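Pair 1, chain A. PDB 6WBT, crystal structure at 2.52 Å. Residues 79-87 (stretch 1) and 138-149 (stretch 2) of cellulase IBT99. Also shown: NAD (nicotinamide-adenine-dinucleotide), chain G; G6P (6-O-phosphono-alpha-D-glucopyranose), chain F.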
# COMPACT_ATOMS: atom_id res chain seq x y z
N ALA A 79 -27.18 -9.72 -29.06
CA ALA A 79 -27.83 -9.35 -27.80
C ALA A 79 -27.29 -8.01 -27.31
O ALA A 79 -26.08 -7.79 -27.26
CB ALA A 79 -27.60 -10.43 -26.75
N ASP A 80 -28.21 -7.12 -26.93
CA ASP A 80 -27.86 -5.80 -26.42
C ASP A 80 -27.78 -5.75 -24.90
O ASP A 80 -26.89 -5.08 -24.36
CB ASP A 80 -28.89 -4.76 -26.90
CG ASP A 80 -28.74 -4.45 -28.37
OD1 ASP A 80 -27.62 -4.14 -28.81
OD2 ASP A 80 -29.76 -4.51 -29.10
N TYR A 81 -28.68 -6.43 -24.19
CA TYR A 81 -28.65 -6.45 -22.74
C TYR A 81 -29.08 -7.82 -22.25
O TYR A 81 -30.16 -8.30 -22.61
CB TYR A 81 -29.55 -5.36 -22.15
CG TYR A 81 -28.98 -3.97 -22.33
CD1 TYR A 81 -29.37 -3.17 -23.40
CD2 TYR A 81 -28.05 -3.46 -21.44
CE1 TYR A 81 -28.84 -1.91 -23.58
CE2 TYR A 81 -27.52 -2.20 -21.61
CZ TYR A 81 -27.92 -1.43 -22.68
OH TYR A 81 -27.39 -0.17 -22.84
N ILE A 82 -28.24 -8.45 -21.43
CA ILE A 82 -28.48 -9.79 -20.91
C ILE A 82 -28.69 -9.67 -19.40
O ILE A 82 -27.78 -9.27 -18.67
CB ILE A 82 -27.32 -10.74 -21.23
CG1 ILE A 82 -27.12 -10.88 -22.74
CG2 ILE A 82 -27.56 -12.11 -20.59
CD1 ILE A 82 -26.16 -9.88 -23.34
N MSE A 83 -29.89 -10.03 -18.95
CA MSE A 83 -30.19 -10.03 -17.52
C MSE A 83 -30.14 -11.45 -16.97
O MSE A 83 -31.06 -12.25 -17.19
CB MSE A 83 -31.55 -9.39 -17.26
CG MSE A 83 -31.61 -7.91 -17.62
SE MSE A 83 -33.32 -7.07 -17.18
CE MSE A 83 -34.48 -8.07 -18.39
N ALA A 84 -29.06 -11.76 -16.26
CA ALA A 84 -28.81 -13.11 -15.78
C ALA A 84 -29.50 -13.34 -14.44
O ALA A 84 -29.36 -12.54 -13.52
CB ALA A 84 -27.30 -13.36 -15.64
N GLN A 85 -30.25 -14.43 -14.35
CA GLN A 85 -30.90 -14.83 -13.10
C GLN A 85 -30.91 -16.35 -13.01
O GLN A 85 -31.92 -16.97 -12.69
CB GLN A 85 -32.30 -14.24 -13.01
CG GLN A 85 -33.19 -14.53 -14.21
CD GLN A 85 -34.58 -13.94 -14.06
OE1 GLN A 85 -34.79 -13.00 -13.29
NE2 GLN A 85 -35.54 -14.50 -14.78
N MSE A 86 -29.76 -16.97 -13.28
CA MSE A 86 -29.64 -18.42 -13.25
C MSE A 86 -29.52 -18.94 -11.82
O MSE A 86 -29.08 -18.22 -10.92
CB MSE A 86 -28.44 -18.87 -14.07
CG MSE A 86 -27.09 -18.49 -13.47
SE MSE A 86 -25.57 -19.13 -14.50
CE MSE A 86 -25.88 -18.13 -16.15
N ARG A 87 -29.91 -20.20 -11.62
CA ARG A 87 -29.71 -20.91 -10.37
C ARG A 87 -29.20 -22.30 -10.75
O ARG A 87 -29.99 -23.22 -10.95
CB ARG A 87 -30.99 -20.98 -9.54
CG ARG A 87 -30.81 -21.68 -8.20
CD ARG A 87 -32.14 -21.87 -7.48
NE ARG A 87 -32.76 -20.60 -7.12
CZ ARG A 87 -32.54 -19.95 -5.98
NH1 ARG A 87 -31.69 -20.44 -5.09
NH2 ARG A 87 -33.15 -18.80 -5.74
N ALA A 138 -22.90 -11.81 -28.96
CA ALA A 138 -23.66 -10.59 -28.69
C ALA A 138 -22.97 -9.38 -29.31
O ALA A 138 -21.90 -9.46 -29.92
CB ALA A 138 -23.86 -10.41 -27.19
N SER A 139 -23.62 -8.23 -29.14
CA SER A 139 -23.08 -6.97 -29.64
C SER A 139 -21.77 -6.64 -28.93
O SER A 139 -21.51 -7.07 -27.81
CB SER A 139 -24.09 -5.84 -29.43
OG SER A 139 -23.49 -4.58 -29.67
N LYS A 140 -20.94 -5.85 -29.61
CA LYS A 140 -19.67 -5.43 -29.04
C LYS A 140 -19.84 -4.42 -27.91
O LYS A 140 -18.89 -4.19 -27.16
CB LYS A 140 -18.77 -4.84 -30.13
CG LYS A 140 -17.88 -5.87 -30.83
CD LYS A 140 -18.69 -6.94 -31.54
CE LYS A 140 -17.79 -8.04 -32.09
NZ LYS A 140 -18.58 -9.14 -32.71
N LYS A 141 -21.03 -3.84 -27.76
CA LYS A 141 -21.35 -2.98 -26.63
C LYS A 141 -22.39 -3.61 -25.71
O LYS A 141 -23.22 -2.92 -25.12
CB LYS A 141 -21.84 -1.61 -27.11
CG LYS A 141 -20.75 -0.69 -27.61
CD LYS A 141 -21.27 0.73 -27.77
CE LYS A 141 -20.16 1.70 -28.14
NZ LYS A 141 -20.65 3.11 -28.18
N TYR A 142 -22.36 -4.94 -25.58
CA TYR A 142 -23.33 -5.63 -24.75
C TYR A 142 -23.12 -5.29 -23.28
O TYR A 142 -22.07 -4.78 -22.87
CB TYR A 142 -23.23 -7.15 -24.96
CG TYR A 142 -22.05 -7.79 -24.27
CD1 TYR A 142 -20.81 -7.85 -24.88
CD2 TYR A 142 -22.18 -8.34 -23.00
CE1 TYR A 142 -19.73 -8.44 -24.25
CE2 TYR A 142 -21.11 -8.93 -22.36
CZ TYR A 142 -19.89 -8.97 -22.99
OH TYR A 142 -18.82 -9.56 -22.35
N TRP A 143 -24.13 -5.59 -22.48
CA TRP A 143 -24.05 -5.43 -21.03
C TRP A 143 -24.76 -6.59 -20.36
O TRP A 143 -25.89 -6.93 -20.74
CB TRP A 143 -24.65 -4.11 -20.57
CG TRP A 143 -23.75 -2.93 -20.77
CD1 TRP A 143 -23.95 -1.88 -21.62
CD2 TRP A 143 -22.51 -2.68 -20.10
NE1 TRP A 143 -22.90 -1.00 -21.53
CE2 TRP A 143 -22.01 -1.46 -20.60
CE3 TRP A 143 -21.77 -3.37 -19.14
CZ2 TRP A 143 -20.80 -0.92 -20.17
CZ3 TRP A 143 -20.57 -2.82 -18.71
CH2 TRP A 143 -20.10 -1.61 -19.22
N ILE A 144 -24.10 -7.20 -19.38
CA ILE A 144 -24.68 -8.29 -18.60
C ILE A 144 -24.93 -7.74 -17.20
O ILE A 144 -24.01 -7.68 -16.37
CB ILE A 144 -23.77 -9.52 -18.56
CG1 ILE A 144 -23.49 -10.01 -19.98
CG2 ILE A 144 -24.43 -10.62 -17.73
CD1 ILE A 144 -22.59 -11.22 -20.02
N VAL A 145 -26.16 -7.35 -16.93
CA VAL A 145 -26.53 -6.93 -15.59
C VAL A 145 -26.81 -8.17 -14.75
O VAL A 145 -27.95 -8.66 -14.69
CB VAL A 145 -27.73 -5.96 -15.62
CG1 VAL A 145 -28.12 -5.57 -14.20
CG2 VAL A 145 -27.38 -4.72 -16.43
N ASN A 146 -25.76 -8.71 -14.13
CA ASN A 146 -25.87 -9.96 -13.39
C ASN A 146 -26.35 -9.69 -11.98
O ASN A 146 -25.77 -8.88 -11.25
CB ASN A 146 -24.52 -10.68 -13.38
CG ASN A 146 -24.53 -11.93 -12.53
OD1 ASN A 146 -25.55 -12.61 -12.41
ND2 ASN A 146 -23.39 -12.23 -11.92
N TYR A 147 -27.42 -10.37 -11.58
CA TYR A 147 -27.89 -10.34 -10.21
C TYR A 147 -28.13 -11.75 -9.68
O TYR A 147 -28.92 -11.94 -8.75
CB TYR A 147 -29.16 -9.49 -10.07
CG TYR A 147 -30.29 -9.89 -11.00
CD1 TYR A 147 -30.36 -9.38 -12.29
CD2 TYR A 147 -31.29 -10.75 -10.57
CE1 TYR A 147 -31.39 -9.74 -13.14
CE2 TYR A 147 -32.32 -11.11 -11.41
CZ TYR A 147 -32.37 -10.60 -12.69
OH TYR A 147 -33.40 -10.96 -13.53
N SER A 148 -27.47 -12.75 -10.27
CA SER A 148 -27.58 -14.11 -9.80
C SER A 148 -26.61 -14.34 -8.64
O SER A 148 -25.53 -13.76 -8.58
CB SER A 148 -27.28 -15.10 -10.92
OG SER A 148 -26.01 -14.87 -11.50
N ASN A 149 -27.03 -15.19 -7.71
CA ASN A 149 -26.30 -15.46 -6.49
C ASN A 149 -25.47 -16.73 -6.61
O ASN A 149 -25.76 -17.60 -7.44
CB ASN A 149 -27.27 -15.59 -5.31
CG ASN A 149 -27.63 -14.25 -4.70
OD1 ASN A 149 -26.86 -13.29 -4.78
ND2 ASN A 149 -28.80 -14.17 -4.08
PA NAD G . -35.26 -20.90 -10.06
O1A NAD G . -34.56 -22.16 -9.65
O2A NAD G . -36.73 -20.80 -9.83
O5B NAD G . -34.94 -20.62 -11.61
C5B NAD G . -33.56 -20.54 -12.05
C4B NAD G . -33.49 -20.80 -13.54
O4B NAD G . -32.11 -20.78 -13.98
C3B NAD G . -34.07 -22.14 -14.02
O3B NAD G . -34.94 -21.92 -15.12
C2B NAD G . -32.82 -22.90 -14.48
O2B NAD G . -33.07 -23.91 -15.43
C1B NAD G . -31.98 -21.75 -15.00
N9A NAD G . -30.57 -22.06 -15.18
C8A NAD G . -29.80 -22.88 -14.40
N7A NAD G . -28.56 -22.99 -14.81
C5A NAD G . -28.51 -22.20 -15.95
C6A NAD G . -27.46 -21.91 -16.85
N6A NAD G . -26.23 -22.40 -16.73
N1A NAD G . -27.74 -21.09 -17.88
C2A NAD G . -28.99 -20.60 -17.99
N3A NAD G . -30.04 -20.80 -17.21
C4A NAD G . -29.74 -21.63 -16.19
O3 NAD G . -34.54 -19.66 -9.35
PN NAD G . -35.13 -18.35 -8.62
O1N NAD G . -36.09 -17.67 -9.53
O2N NAD G . -35.59 -18.73 -7.25
O5D NAD G . -33.79 -17.47 -8.50
C5D NAD G . -33.04 -17.22 -9.72
C4D NAD G . -31.71 -16.61 -9.37
O4D NAD G . -31.91 -15.27 -8.89
C3D NAD G . -30.93 -17.32 -8.25
O3D NAD G . -29.57 -17.45 -8.62
C2D NAD G . -31.10 -16.33 -7.10
O2D NAD G . -30.16 -16.47 -6.05
C1D NAD G . -30.98 -15.01 -7.85
N1N NAD G . -31.46 -13.85 -7.05
C2N NAD G . -30.55 -12.96 -6.53
C3N NAD G . -30.97 -11.89 -5.76
C7N NAD G . -29.93 -10.92 -5.27
O7N NAD G . -30.06 -10.40 -4.16
N7N NAD G . -28.92 -10.64 -6.07
C4N NAD G . -32.33 -11.74 -5.49
C5N NAD G . -33.24 -12.62 -6.05
C6N NAD G . -32.78 -13.66 -6.83
C1 G6P F . -32.91 -11.05 -1.21
C2 G6P F . -31.46 -11.53 -1.26
C3 G6P F . -31.34 -12.79 -2.11
C4 G6P F . -32.35 -13.84 -1.66
C5 G6P F . -33.74 -13.22 -1.66
C6 G6P F . -34.83 -14.22 -1.27
O1 G6P F . -33.32 -10.62 -2.51
O2 G6P F . -30.64 -10.50 -1.82
O3 G6P F . -30.01 -13.32 -1.99
O4 G6P F . -32.31 -14.96 -2.54
O5 G6P F . -33.76 -12.11 -0.77
O6 G6P F . -34.28 -15.53 -1.12
P G6P F . -35.27 -16.80 -1.04
O1P G6P F . -34.65 -17.69 0.01
O2P G6P F . -35.26 -17.37 -2.44
O3P G6P F . -36.60 -16.19 -0.64

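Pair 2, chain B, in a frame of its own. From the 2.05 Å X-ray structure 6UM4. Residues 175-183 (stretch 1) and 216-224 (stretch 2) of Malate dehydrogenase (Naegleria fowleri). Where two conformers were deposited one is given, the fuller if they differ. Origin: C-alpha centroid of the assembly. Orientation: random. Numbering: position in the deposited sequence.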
# COMPACT_ATOMS: atom_id res chain seq x y z
N ASP B 175 22.04 1.68 0.43
CA ASP B 175 22.07 1.85 -1.02
C ASP B 175 21.04 2.86 -1.48
O ASP B 175 21.20 3.48 -2.53
CB ASP B 175 21.81 0.53 -1.75
CG ASP B 175 22.84 -0.49 -1.46
OD1 ASP B 175 24.03 -0.21 -1.73
OD2 ASP B 175 22.46 -1.57 -0.98
N TYR B 176 19.97 3.00 -0.69
CA TYR B 176 18.86 3.88 -0.96
C TYR B 176 18.43 4.52 0.35
O TYR B 176 18.49 3.90 1.41
CB TYR B 176 17.69 3.11 -1.57
CG TYR B 176 18.04 2.40 -2.84
CD1 TYR B 176 18.18 3.10 -4.04
CD2 TYR B 176 18.27 1.05 -2.86
CE1 TYR B 176 18.51 2.45 -5.22
CE2 TYR B 176 18.60 0.39 -4.04
CZ TYR B 176 18.72 1.09 -5.21
OH TYR B 176 19.06 0.42 -6.37
N ALA B 177 17.99 5.77 0.27
CA ALA B 177 17.40 6.42 1.43
C ALA B 177 16.20 7.23 0.98
O ALA B 177 16.29 8.02 0.04
CB ALA B 177 18.42 7.28 2.18
N ILE B 178 15.08 7.05 1.67
CA ILE B 178 13.86 7.81 1.44
C ILE B 178 13.59 8.60 2.70
O ILE B 178 13.39 8.02 3.78
CB ILE B 178 12.66 6.91 1.07
CG1 ILE B 178 12.96 6.17 -0.23
CG2 ILE B 178 11.38 7.75 0.90
CD1 ILE B 178 11.92 5.15 -0.61
N LEU B 179 13.64 9.93 2.60
CA LEU B 179 13.63 10.79 3.77
C LEU B 179 12.25 11.40 3.92
O LEU B 179 11.94 12.42 3.29
CB LEU B 179 14.71 11.86 3.64
CG LEU B 179 16.06 11.18 3.46
CD1 LEU B 179 17.22 12.14 3.56
CD2 LEU B 179 16.20 10.04 4.51
N LEU B 180 11.42 10.76 4.76
CA LEU B 180 10.07 11.22 5.06
C LEU B 180 10.05 12.09 6.30
O LEU B 180 9.18 12.96 6.42
CB LEU B 180 9.13 10.02 5.29
CG LEU B 180 9.11 8.94 4.21
CD1 LEU B 180 8.24 7.75 4.66
CD2 LEU B 180 8.57 9.52 2.91
N GLY B 181 10.99 11.87 7.20
CA GLY B 181 10.96 12.54 8.48
C GLY B 181 11.44 13.98 8.41
O GLY B 181 12.36 14.33 7.66
N GLY B 182 10.83 14.80 9.24
CA GLY B 182 11.19 16.20 9.31
C GLY B 182 10.54 16.82 10.52
O GLY B 182 10.03 16.13 11.40
N LYS B 183 10.64 18.15 10.60
CA LYS B 183 10.00 18.87 11.69
C LYS B 183 8.81 19.65 11.17
O LYS B 183 8.98 20.59 10.37
CB LYS B 183 11.00 19.81 12.37
CG LYS B 183 10.52 20.36 13.71
CD LYS B 183 11.48 21.41 14.25
CE LYS B 183 11.12 21.84 15.66
NZ LYS B 183 12.20 22.70 16.24
N ASP B 216 27.32 4.78 -3.93
CA ASP B 216 26.36 5.00 -5.00
C ASP B 216 24.95 5.25 -4.49
O ASP B 216 23.99 5.05 -5.25
CB ASP B 216 26.34 3.81 -5.96
CG ASP B 216 27.66 3.62 -6.70
OD1 ASP B 216 28.41 4.61 -6.87
OD2 ASP B 216 27.94 2.47 -7.11
N VAL B 217 24.80 5.62 -3.21
CA VAL B 217 23.48 5.72 -2.61
C VAL B 217 22.63 6.74 -3.37
O VAL B 217 23.12 7.78 -3.83
CB VAL B 217 23.60 6.09 -1.12
CG1 VAL B 217 24.36 7.40 -0.96
CG2 VAL B 217 22.21 6.18 -0.47
N LEU B 218 21.35 6.40 -3.56
CA LEU B 218 20.38 7.34 -4.10
C LEU B 218 19.48 7.78 -2.96
O LEU B 218 19.00 6.94 -2.18
CB LEU B 218 19.55 6.72 -5.24
CG LEU B 218 20.37 6.15 -6.41
CD1 LEU B 218 19.45 5.54 -7.45
CD2 LEU B 218 21.30 7.23 -7.05
N VAL B 219 19.30 9.10 -2.83
CA VAL B 219 18.58 9.71 -1.72
C VAL B 219 17.38 10.47 -2.27
O VAL B 219 17.54 11.37 -3.11
CB VAL B 219 19.48 10.66 -0.91
CG1 VAL B 219 18.72 11.20 0.28
CG2 VAL B 219 20.76 9.98 -0.46
N LEU B 220 16.19 10.14 -1.77
CA LEU B 220 14.96 10.83 -2.14
C LEU B 220 14.46 11.60 -0.93
O LEU B 220 14.28 11.02 0.14
CB LEU B 220 13.90 9.84 -2.64
CG LEU B 220 12.51 10.44 -2.82
CD1 LEU B 220 12.56 11.58 -3.85
CD2 LEU B 220 11.50 9.38 -3.22
N ILE B 221 14.27 12.91 -1.08
CA ILE B 221 13.74 13.75 -0.02
C ILE B 221 12.25 13.96 -0.27
O ILE B 221 11.86 14.47 -1.33
CB ILE B 221 14.47 15.10 0.07
CG1 ILE B 221 15.81 14.98 0.80
CG2 ILE B 221 13.60 16.11 0.80
CD1 ILE B 221 16.94 14.37 -0.01
N VAL B 222 11.43 13.58 0.70
CA VAL B 222 9.99 13.79 0.66
C VAL B 222 9.57 14.91 1.61
O VAL B 222 8.69 15.71 1.28
CB VAL B 222 9.21 12.49 0.98
CG1 VAL B 222 7.73 12.76 1.09
CG2 VAL B 222 9.47 11.44 -0.09
N ALA B 223 10.18 14.97 2.79
CA ALA B 223 9.80 15.95 3.80
C ALA B 223 9.98 17.37 3.27
O ALA B 223 10.95 17.67 2.58
CB ALA B 223 10.64 15.76 5.05
N ASN B 224 9.03 18.25 3.62
CA ASN B 224 9.07 19.66 3.22
C ASN B 224 9.95 20.50 4.14
O ASN B 224 10.16 20.15 5.31
CB ASN B 224 7.66 20.23 3.19
CG ASN B 224 7.00 20.02 1.86
OD1 ASN B 224 7.66 20.09 0.82
ND2 ASN B 224 5.69 19.76 1.87
O HOH W 1 22.24 2.83 -4.92

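The sharpest difference lies where the strands run out into loops. In pair 1 the matched positions Q85(A) and Y147(A) are closed by a polar contact, the hydroxyl OH of Y147(A) donating to OE1 of Q85(A) over a very short 2.5 Å. In pair 2 the same two positions are L180(B) and V222(B), and they meet by apolar packing, CD2 of L180(B) lying 3.6 Å from CB of V222(B).

The frame beneath is shared. Two neighboring parallel strands, 4.8 Å apart at closest approach in both pairs, superpose with an RMSD of 0.6 Å. D80(A) to A84(A) falls on D175(B) to L179(B), and Y142(A) to N146(A) on V217(B) to I221(B). The rule for the backbone is the parallel ladder, in which one residue both gives and receives. A177(B) donates from N to O of L218(B) at 2.9 Å and accepts at its O from N of L220(B) at 2.8 Å. Its match I82(A) does likewise, but unevenly: its N reaches O of W143(A) at 2.9 Å and nearly straight, whereas N of V145(A) comes to O of I82(A) at 3.1 Å through a bent, weak bond. Pair 2 carries the ladder further, N of L179(B) bonding to O of L220(B) at 2.8 Å. At the matched place in pair 1, N of A84(A) stays 3.6 Å from O of V145(A), and no hydrogen bond forms.

Side chains alternate between the two faces of the sheet, and on one face the large and small positions along the first strand are exchanged. I82(A) and A84(A) match A177(B) and L179(B), so large then small becomes small then large. I82(A) packs its CB 4.1 Å from CG1 of I144(A); in pair 2 the reach comes from L179(B), whose CD1 lies 3.7 Å from CG1 of V219(B), the residue matching I144(A). On the other face, both pairs start with a tyrosine in the m rotamer. Y81(A) sets CD2 3.6 Å from CB of W143(A), their rings near parallel but slid apart, while Y176(B) turns its ring edge to L218(B), CE1 to CD1 3.9 Å.

The exit also differs in its backbone. O of L179(B) takes two bonds, from N of V222(B) at 2.9 Å and N of A223(B) at 3.1 Å; O of A84(A) has one weak bond, from N of Y147(A) at 3.5 Å, and lies over that tyrosine's ring face.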